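Local coordinates for uncharacterized protein VP1736 (Vibrio parahaemolyticus, PDB 3LXQ) that is of unknown function but belongs to the sulfatase family, within the wider clan of alkaline phosphatase-like folds, at residues A[135-138]-A[139-143]; A[148-151]-A[152-156]; A[190-193]-A[194-198]; A[435-438]-A[439-443]. All coordinates share one frame; numbering follows the deposited sequence.

Contact 1: A[135-138]-A[139-143]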
# COMPACT_ATOMS: atom_id res chain seq x y z
N ARG A 135 1.73 2.42 -8.28
CA ARG A 135 0.40 2.59 -7.65
C ARG A 135 0.40 2.08 -6.21
O ARG A 135 -0.27 2.65 -5.33
CB ARG A 135 -0.73 1.98 -8.49
CG ARG A 135 -2.13 2.18 -7.88
CD ARG A 135 -3.17 2.47 -8.95
NE ARG A 135 -3.21 3.87 -9.40
CZ ARG A 135 -3.65 4.23 -10.60
NH1 ARG A 135 -4.04 3.30 -11.45
NH2 ARG A 135 -3.71 5.51 -10.97
N GLY A 136 1.17 1.02 -5.94
CA GLY A 136 1.37 0.59 -4.54
C GLY A 136 2.14 1.59 -3.71
O GLY A 136 1.86 1.77 -2.51
N ILE A 137 3.12 2.25 -4.32
CA ILE A 137 3.84 3.36 -3.66
C ILE A 137 2.88 4.54 -3.45
O ILE A 137 2.85 5.14 -2.37
CB ILE A 137 5.08 3.80 -4.48
CG1 ILE A 137 6.06 2.62 -4.60
CG2 ILE A 137 5.75 5.04 -3.86
CD1 ILE A 137 7.12 2.78 -5.69
N GLU A 138 2.10 4.87 -4.47
CA GLU A 138 1.03 5.88 -4.36
C GLU A 138 0.14 5.64 -3.14
O GLU A 138 -0.05 6.54 -2.31
CB GLU A 138 0.19 5.85 -5.63
CG GLU A 138 -1.15 6.58 -5.60
CD GLU A 138 -1.82 6.51 -6.97
OE1 GLU A 138 -2.27 5.41 -7.34
OE2 GLU A 138 -1.87 7.55 -7.68
N ALA A 139 -0.36 4.41 -3.03
CA ALA A 139 -1.30 4.05 -1.98
C ALA A 139 -0.73 4.17 -0.58
O ALA A 139 -1.44 4.60 0.31
CB ALA A 139 -1.83 2.64 -2.19
N VAL A 140 0.52 3.76 -0.38
CA VAL A 140 1.05 3.75 1.00
C VAL A 140 1.78 5.02 1.38
O VAL A 140 2.04 5.26 2.56
CB VAL A 140 1.94 2.51 1.30
CG1 VAL A 140 1.15 1.23 1.04
CG2 VAL A 140 3.24 2.53 0.46
N THR A 141 2.10 5.86 0.40
CA THR A 141 2.78 7.12 0.76
C THR A 141 1.84 8.32 0.73
O THR A 141 2.10 9.33 1.39
CB THR A 141 4.00 7.42 -0.12
OG1 THR A 141 3.59 7.57 -1.48
CG2 THR A 141 5.02 6.32 -0.01
N THR A 142 0.77 8.20 -0.05
CA THR A 142 -0.18 9.31 -0.26
C THR A 142 -1.64 8.96 0.07
O THR A 142 -2.43 9.85 0.38
CB THR A 142 -0.20 9.82 -1.72
OG1 THR A 142 -0.99 8.94 -2.53
CG2 THR A 142 1.18 9.94 -2.29
N GLY A 143 -2.01 7.69 -0.04
CA GLY A 143 -3.38 7.27 0.27
C GLY A 143 -4.35 7.63 -0.83
O GLY A 143 -5.56 7.46 -0.67
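The backbone from R135 to G143 is the C-terminal part of helix 133-141, where A139 N bonds to R135 O at 2.9 Å, V140 N to G136 O, and the coil opens from T142 onward. Two successive threonines mark this end, and each turns its hydroxyl back onto the carbonyl four residues earlier. T141 OG1 donates to I137 O at 2.7 Å, from above the carbonyl plane, while T141 N reaches the same oxygen at 3.0 Å and nearly in line with the C=O bond. A chi1 of 62° sets OG1 between the backbone N and the carbonyl carbon, a setting from which it can reach the preceding turn. Its methyl CG2 then lies beside I137 CG2, 4.1 Å away, so the branched side chain is polar on one arm and apolar on the other; L244 of strand 241-246 packs on it. T142 repeats the arrangement: T142 OG1 donates to E138 O at 2.6 Å and also takes the N-H of F144. Three donors grip E138 O, since T142 N and G143 N point there too, the latter lying in the carbonyl plane at 3.2 Å. G143 suits the exit because its phi of 77° is easily adopted without a side chain. On another flank the buried carboxylate of E138 is held by R135 and by V152 N, which bonds to E138 OE2. R135 NE lies 2.7 Å from E138 OE1 in a salt bridge, in the guanidinium plane and on the syn lone pair of that oxygen.

Contact 2: A[148-151]-A[152-156]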
# COMPACT_ATOMS: atom_id res chain seq x y z
N PRO A 148 -7.86 5.73 -14.16
CA PRO A 148 -7.45 5.02 -15.38
C PRO A 148 -6.08 5.47 -15.86
O PRO A 148 -5.53 4.87 -16.77
CB PRO A 148 -8.51 5.45 -16.41
CG PRO A 148 -9.64 5.90 -15.62
CD PRO A 148 -9.08 6.51 -14.39
N SER A 149 -5.56 6.54 -15.27
CA SER A 149 -4.24 7.06 -15.61
C SER A 149 -3.19 6.37 -14.77
O SER A 149 -3.50 5.52 -13.91
CB SER A 149 -4.17 8.57 -15.37
OG SER A 149 -4.95 9.26 -16.32
N ARG A 150 -1.94 6.76 -15.00
CA ARG A 150 -0.82 6.26 -14.22
C ARG A 150 -0.90 6.83 -12.81
O ARG A 150 -1.44 7.91 -12.59
CB ARG A 150 0.50 6.62 -14.89
CG ARG A 150 0.58 6.22 -16.36
CD ARG A 150 1.91 6.59 -17.03
NE ARG A 150 2.32 7.98 -16.81
CZ ARG A 150 1.95 9.03 -17.55
NH1 ARG A 150 1.11 8.87 -18.57
NH2 ARG A 150 2.41 10.25 -17.26
N ALA A 151 -0.37 6.09 -11.83
CA ALA A 151 -0.18 6.64 -10.49
C ALA A 151 0.55 8.00 -10.52
O ALA A 151 1.35 8.27 -11.42
CB ALA A 151 0.60 5.66 -9.65
N VAL A 152 0.29 8.83 -9.50
CA VAL A 152 0.85 10.18 -9.41
C VAL A 152 2.37 10.21 -9.26
O VAL A 152 2.98 11.28 -9.36
CB VAL A 152 0.22 11.01 -8.24
CG1 VAL A 152 -1.30 11.00 -8.30
CG2 VAL A 152 0.75 10.56 -6.89
N VAL A 153 2.99 9.05 -9.02
CA VAL A 153 4.46 8.98 -9.00
C VAL A 153 5.01 9.40 -10.36
O VAL A 153 6.12 9.95 -10.46
CB VAL A 153 4.97 7.56 -8.65
CG1 VAL A 153 6.51 7.52 -8.62
CG2 VAL A 153 4.38 7.08 -7.32
N LYS A 154 4.20 9.17 -11.40
CA LYS A 154 4.60 9.44 -12.78
C LYS A 154 3.85 10.60 -13.43
O LYS A 154 4.05 10.88 -14.62
CB LYS A 154 4.46 8.17 -13.64
CG LYS A 154 5.46 7.10 -13.30
CD LYS A 154 5.31 5.88 -14.18
CE LYS A 154 6.53 4.99 -14.04
NZ LYS A 154 6.36 3.69 -14.75
N LEU A 155 3.00 11.29 -12.69
CA LEU A 155 2.25 12.40 -13.29
C LEU A 155 2.95 13.72 -13.01
O LEU A 155 3.56 13.89 -11.96
CB LEU A 155 0.79 12.39 -12.83
CG LEU A 155 -0.02 11.15 -13.24
CD1 LEU A 155 -1.43 11.25 -12.70
CD2 LEU A 155 -0.05 10.96 -14.76
N SER A 156 2.88 14.65 -13.96
CA SER A 156 3.68 15.87 -13.91
C SER A 156 3.24 16.88 -12.83
O SER A 156 4.09 17.53 -12.21
CB SER A 156 3.73 16.54 -15.29
OG SER A 156 2.44 16.89 -15.74
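R150 folds its guanidinium over the turn that follows it, and R150 NH2 donates to K154 O at 3.2 Å. The bond is straight at nitrogen (168°), and the oxygen sits at the edge of the guanidinium, near its plane; seen from the carbonyl, however, the donor stands above the plane. A bend at chi3 (-49°) turns the long chain back to reach this oxygen. Over one face of the guanidinium lies a methyl of L155, its CD2 3.6 Å from R150 NH2, while the other methyl, L155 CD1, comes within 3.3 Å of R150 O. Leucine suits this place because its fork can straddle the arginine, one branch at the flat group and one at the backbone. K154 crosses R150 at about a right angle and brings only its root close, with K154 CB 3.8 Å from R150 NE; its extended chain carries the ammonium to a salt bridge with D187. Behind these side chains is a type I beta turn from A151 to K154, closed by K154 N bonding to A151 O at 3.0 Å. S158 OG steadies the turn from outside, bonded to both V152 O and L155 O. The segment belongs to the loop between helices 133-141 and 165-171: the small A151 packs on V134, R135 and E138 of the first of these, P148 rests on helix 41-45, and L155 meets Y439 of helix 422-441.

Contact 3: A[190-193]-A[194-198]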
# COMPACT_ATOMS: atom_id res chain seq x y z
N LYS A 190 12.66 8.41 -7.33
CA LYS A 190 13.55 9.38 -6.68
C LYS A 190 13.05 10.81 -6.82
O LYS A 190 13.07 11.57 -5.86
CB LYS A 190 14.98 9.29 -7.24
CG LYS A 190 16.00 9.98 -6.36
CD LYS A 190 17.08 10.64 -7.16
CE LYS A 190 18.44 10.09 -6.78
NZ LYS A 190 18.58 8.70 -7.33
N THR A 191 12.61 11.16 -8.02
CA THR A 191 12.12 12.50 -8.33
C THR A 191 10.82 12.79 -7.58
O THR A 191 10.67 13.84 -6.97
CB THR A 191 11.95 12.70 -9.86
OG1 THR A 191 13.23 12.56 -10.49
CG2 THR A 191 11.40 14.09 -10.19
N PHE A 192 9.89 11.84 -7.62
CA PHE A 192 8.66 11.99 -6.85
C PHE A 192 8.92 12.06 -5.35
O PHE A 192 8.25 12.82 -4.65
CB PHE A 192 7.69 10.86 -7.15
CG PHE A 192 6.39 10.95 -6.38
CD1 PHE A 192 5.39 11.83 -6.78
CD2 PHE A 192 6.16 10.14 -5.27
CE1 PHE A 192 4.18 11.89 -6.10
CE2 PHE A 192 4.95 10.20 -4.59
CZ PHE A 192 3.96 11.09 -5.00
N PHE A 193 9.85 11.25 -4.85
CA PHE A 193 10.07 11.19 -3.41
C PHE A 193 10.77 12.46 -2.93
O PHE A 193 10.34 13.06 -1.95
CB PHE A 193 10.86 9.93 -3.00
CG PHE A 193 10.09 8.63 -3.13
CD1 PHE A 193 8.71 8.58 -3.00
CD2 PHE A 193 10.78 7.43 -3.31
CE1 PHE A 193 8.01 7.36 -3.10
CE2 PHE A 193 10.11 6.23 -3.40
CZ PHE A 193 8.71 6.19 -3.29
N PHE A 194 11.81 12.88 -3.66
CA PHE A 194 12.56 14.11 -3.36
C PHE A 194 11.72 15.38 -3.47
O PHE A 194 11.90 16.31 -2.69
CB PHE A 194 13.80 14.24 -4.28
CG PHE A 194 15.09 13.78 -3.65
CD1 PHE A 194 15.11 13.20 -2.39
CD2 PHE A 194 16.29 13.92 -4.35
CE1 PHE A 194 16.31 12.77 -1.81
CE2 PHE A 194 17.50 13.49 -3.79
CZ PHE A 194 17.51 12.91 -2.52
N GLY A 195 10.83 15.41 -4.46
CA GLY A 195 9.92 16.54 -4.62
C GLY A 195 8.80 16.57 -3.58
O GLY A 195 8.13 17.60 -3.43
N ASN A 196 8.61 15.47 -2.85
CA ASN A 196 7.48 15.36 -1.94
C ASN A 196 7.78 14.86 -0.51
O ASN A 196 7.10 13.96 -0.01
CB ASN A 196 6.37 14.50 -2.58
CG ASN A 196 5.73 15.17 -3.79
OD1 ASN A 196 5.03 16.17 -3.66
ND2 ASN A 196 5.96 14.60 -4.97
N GLY A 197 8.79 15.44 0.14
CA GLY A 197 8.96 15.24 1.58
C GLY A 197 9.98 14.23 2.07
O GLY A 197 10.22 14.13 3.28
N PHE A 198 10.59 13.48 1.16
CA PHE A 198 11.67 12.58 1.54
C PHE A 198 12.99 13.35 1.66
O PHE A 198 13.33 14.15 0.78
CB PHE A 198 11.79 11.42 0.57
CG PHE A 198 10.72 10.37 0.73
CD1 PHE A 198 9.44 10.58 0.22
CD2 PHE A 198 11.00 9.17 1.38
CE1 PHE A 198 8.45 9.61 0.36
CE2 PHE A 198 10.01 8.19 1.52
CZ PHE A 198 8.73 8.42 1.01
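The ring of F192 carries the amide of N196 over one face, with N196 ND2 3.4 Å from F192 CD1 and the two planes 50° apart, while F193 CE1 lies at the ring's edge. F193 meets F198 otherwise: each ring presents part of a face to the other, F193 CD1 reaching F198 CE1 at 3.5 Å, but the planes are inclined by 38° and the pair is oblique. The side chains run side by side in the same direction, and F178 adds an edge-to-face partner for F193. This is the C-terminal end of helix 189-195, the helix of the beta-alpha-beta unit that links strands 175-180 and 200-202. F193 lies against the sheet, on I201, which the exposed F194 also touches, while the F192 ring packs on V152 and V153. N196 is polar where the helix stops: N196 ND2 donates to F192 O at 2.9 Å, in the carbonyl plane and on a lone pair, and also bonds to S158 O, while N196 OD1 accepts from F162 N. Asparagine can thus tie the helix end to the loop ahead of helix 165-171 through both halves of its buried amide. F193 O is gripped by two backbone donors, N196 N and F198 N, each at 3.1 Å and arriving from opposite faces of the carbonyl plane. Between them G197 adopts a phi of 100°, readily accessible to a residue without a side chain. One turn earlier, F194 CB lies 3.2 Å from K190 O, and the lysine ammonium makes a salt bridge with E203.

Contact 4: A[435-438]-A[439-443]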
# COMPACT_ATOMS: atom_id res chain seq x y z
N ALA A 435 -10.08 10.46 -7.94
CA ALA A 435 -8.66 10.71 -8.14
C ALA A 435 -8.40 11.49 -9.42
O ALA A 435 -7.61 12.44 -9.42
CB ALA A 435 -7.87 9.42 -8.14
N SER A 436 -9.10 11.11 -10.49
CA SER A 436 -9.00 11.79 -11.78
C SER A 436 -9.38 13.28 -11.66
O SER A 436 -8.68 14.14 -12.19
CB SER A 436 -9.87 11.08 -12.80
OG SER A 436 -9.82 11.72 -14.06
N LYS A 437 -10.44 13.58 -10.92
CA LYS A 437 -10.85 14.97 -10.72
C LYS A 437 -9.97 15.71 -9.72
O LYS A 437 -9.70 16.91 -9.90
CB LYS A 437 -12.33 15.04 -10.32
CG LYS A 437 -13.31 14.89 -11.49
CD LYS A 437 -13.70 16.26 -12.05
CE LYS A 437 -14.62 16.16 -13.25
NZ LYS A 437 -13.87 16.03 -14.55
N ALA A 438 -9.53 15.02 -8.67
CA ALA A 438 -8.71 15.65 -7.62
C ALA A 438 -7.36 16.06 -8.19
O ALA A 438 -6.81 17.12 -7.82
CB ALA A 438 -8.52 14.71 -6.43
N TYR A 439 -6.84 15.22 -9.08
CA TYR A 439 -5.60 15.49 -9.80
C TYR A 439 -5.75 16.72 -10.69
O TYR A 439 -4.96 17.66 -10.58
CB TYR A 439 -5.16 14.26 -10.62
CG TYR A 439 -3.92 14.53 -11.44
CD1 TYR A 439 -4.00 14.75 -12.81
CD2 TYR A 439 -2.67 14.60 -10.83
CE1 TYR A 439 -2.86 15.03 -13.56
CE2 TYR A 439 -1.53 14.87 -11.56
CZ TYR A 439 -1.63 15.08 -12.92
OH TYR A 439 -0.49 15.35 -13.64
N GLN A 440 -6.76 16.71 -11.56
CA GLN A 440 -7.08 17.86 -12.42
C GLN A 440 -7.19 19.18 -11.67
O GLN A 440 -6.76 20.22 -12.17
CB GLN A 440 -8.40 17.64 -13.16
CG GLN A 440 -8.35 16.57 -14.23
CD GLN A 440 -9.68 16.45 -14.96
OE1 GLN A 440 -10.35 17.45 -15.25
NE2 GLN A 440 -10.06 15.21 -15.28
N ASN A 441 -7.78 19.14 -10.47
CA ASN A 441 -8.13 20.37 -9.77
C ASN A 441 -7.25 20.72 -8.57
O ASN A 441 -7.50 21.72 -7.89
CB ASN A 441 -9.61 20.37 -9.39
CG ASN A 441 -10.51 20.33 -10.60
OD1 ASN A 441 -10.96 21.36 -11.08
ND2 ASN A 441 -10.76 19.14 -11.12
N ASN A 442 -6.21 19.92 -8.35
CA ASN A 442 -5.24 20.15 -7.26
C ASN A 442 -5.88 20.03 -5.89
O ASN A 442 -5.62 20.84 -4.99
CB ASN A 442 -4.53 21.50 -7.42
CG ASN A 442 -3.99 21.70 -8.82
OD1 ASN A 442 -4.55 22.47 -9.60
ND2 ASN A 442 -2.93 20.97 -9.15
N TRP A 443 -6.69 18.99 -5.73
CA TRP A 443 -7.41 18.77 -4.48
C TRP A 443 -6.61 17.95 -3.49
O TRP A 443 -7.08 17.67 -2.39
CB TRP A 443 -8.76 18.09 -4.73
CG TRP A 443 -9.79 18.96 -5.41
CD1 TRP A 443 -9.79 20.34 -5.51
CD2 TRP A 443 -10.98 18.52 -6.07
NE1 TRP A 443 -10.91 20.76 -6.19
CE2 TRP A 443 -11.66 19.67 -6.54
CE3 TRP A 443 -11.55 17.26 -6.30
CZ2 TRP A 443 -12.87 19.59 -7.24
CZ3 TRP A 443 -12.75 17.18 -7.00
CH2 TRP A 443 -13.39 18.34 -7.47
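A435 and Y439 meet first, with Y439 N bonding to A435 O at 2.9 Å in the last turns of helix 422-441. The tyrosine reaches beyond this turn: its hydroxyl bonds to K157 N and its ring takes part in a cation-pi contact with K157. S436 follows, and its O takes the N-H of Q440 while Q440 CG lies against it at 3.2 Å; the serine hydroxyl is engaged by A41 N, near the start of the model. K437 has two roles. Its O accepts both N441 N and N441 ND2, the latter at 2.8 Å and almost perfectly straight (178°), with the oxygen in the plane of the amide. Asparagine suits this position because its short side chain, with CG anti to the carbonyl carbon (chi1 -63°), curls back onto the turn it has just left. The aliphatic root of the lysine meets the indole, K437 CB lying 4.0 Å from W443 CZ3, and its ammonium continues to a salt bridge with E42. N441 CB and K437 O lie over the same face of that indole. A438, small enough to be approached closely, has its CB 3.8 Å from W443 CB, and A438 O receives W443 N at 2.8 Å in the carbonyl plane. N442, with a phi of 64°, turns the chain in the left-handed sense that asparagine tolerates well. This positive phi, with the bonds W443 N to A438 O and, weakly, N442 N to Y439 O, makes a Schellman motif, accompanied by its common hydrophobic pair, A438 and W443.

In the fold
Going along the chain from the N terminus, the four contacts come in series; none nests within or crosses another, and each is a local closure. Contacts 1 and 3 finish helices 133-141 and 189-195, contact 2 folds the loop after the first of these, and contact 4 ends helix 422-441. Contact 1 touches contact 3 where I137 packs on F193 and T142 on F192. Contact 2 is tied to contact 1 through R135 with S149 and E138 with V152, and to contact 3 where V152 and V153 meet the F192 ring. It also reaches contact 4, where L155 and S156 touch Y439. Contacts 1 and 4 do not touch: the 148-156 loop bridges the helix near the sheet and the C-terminal helix.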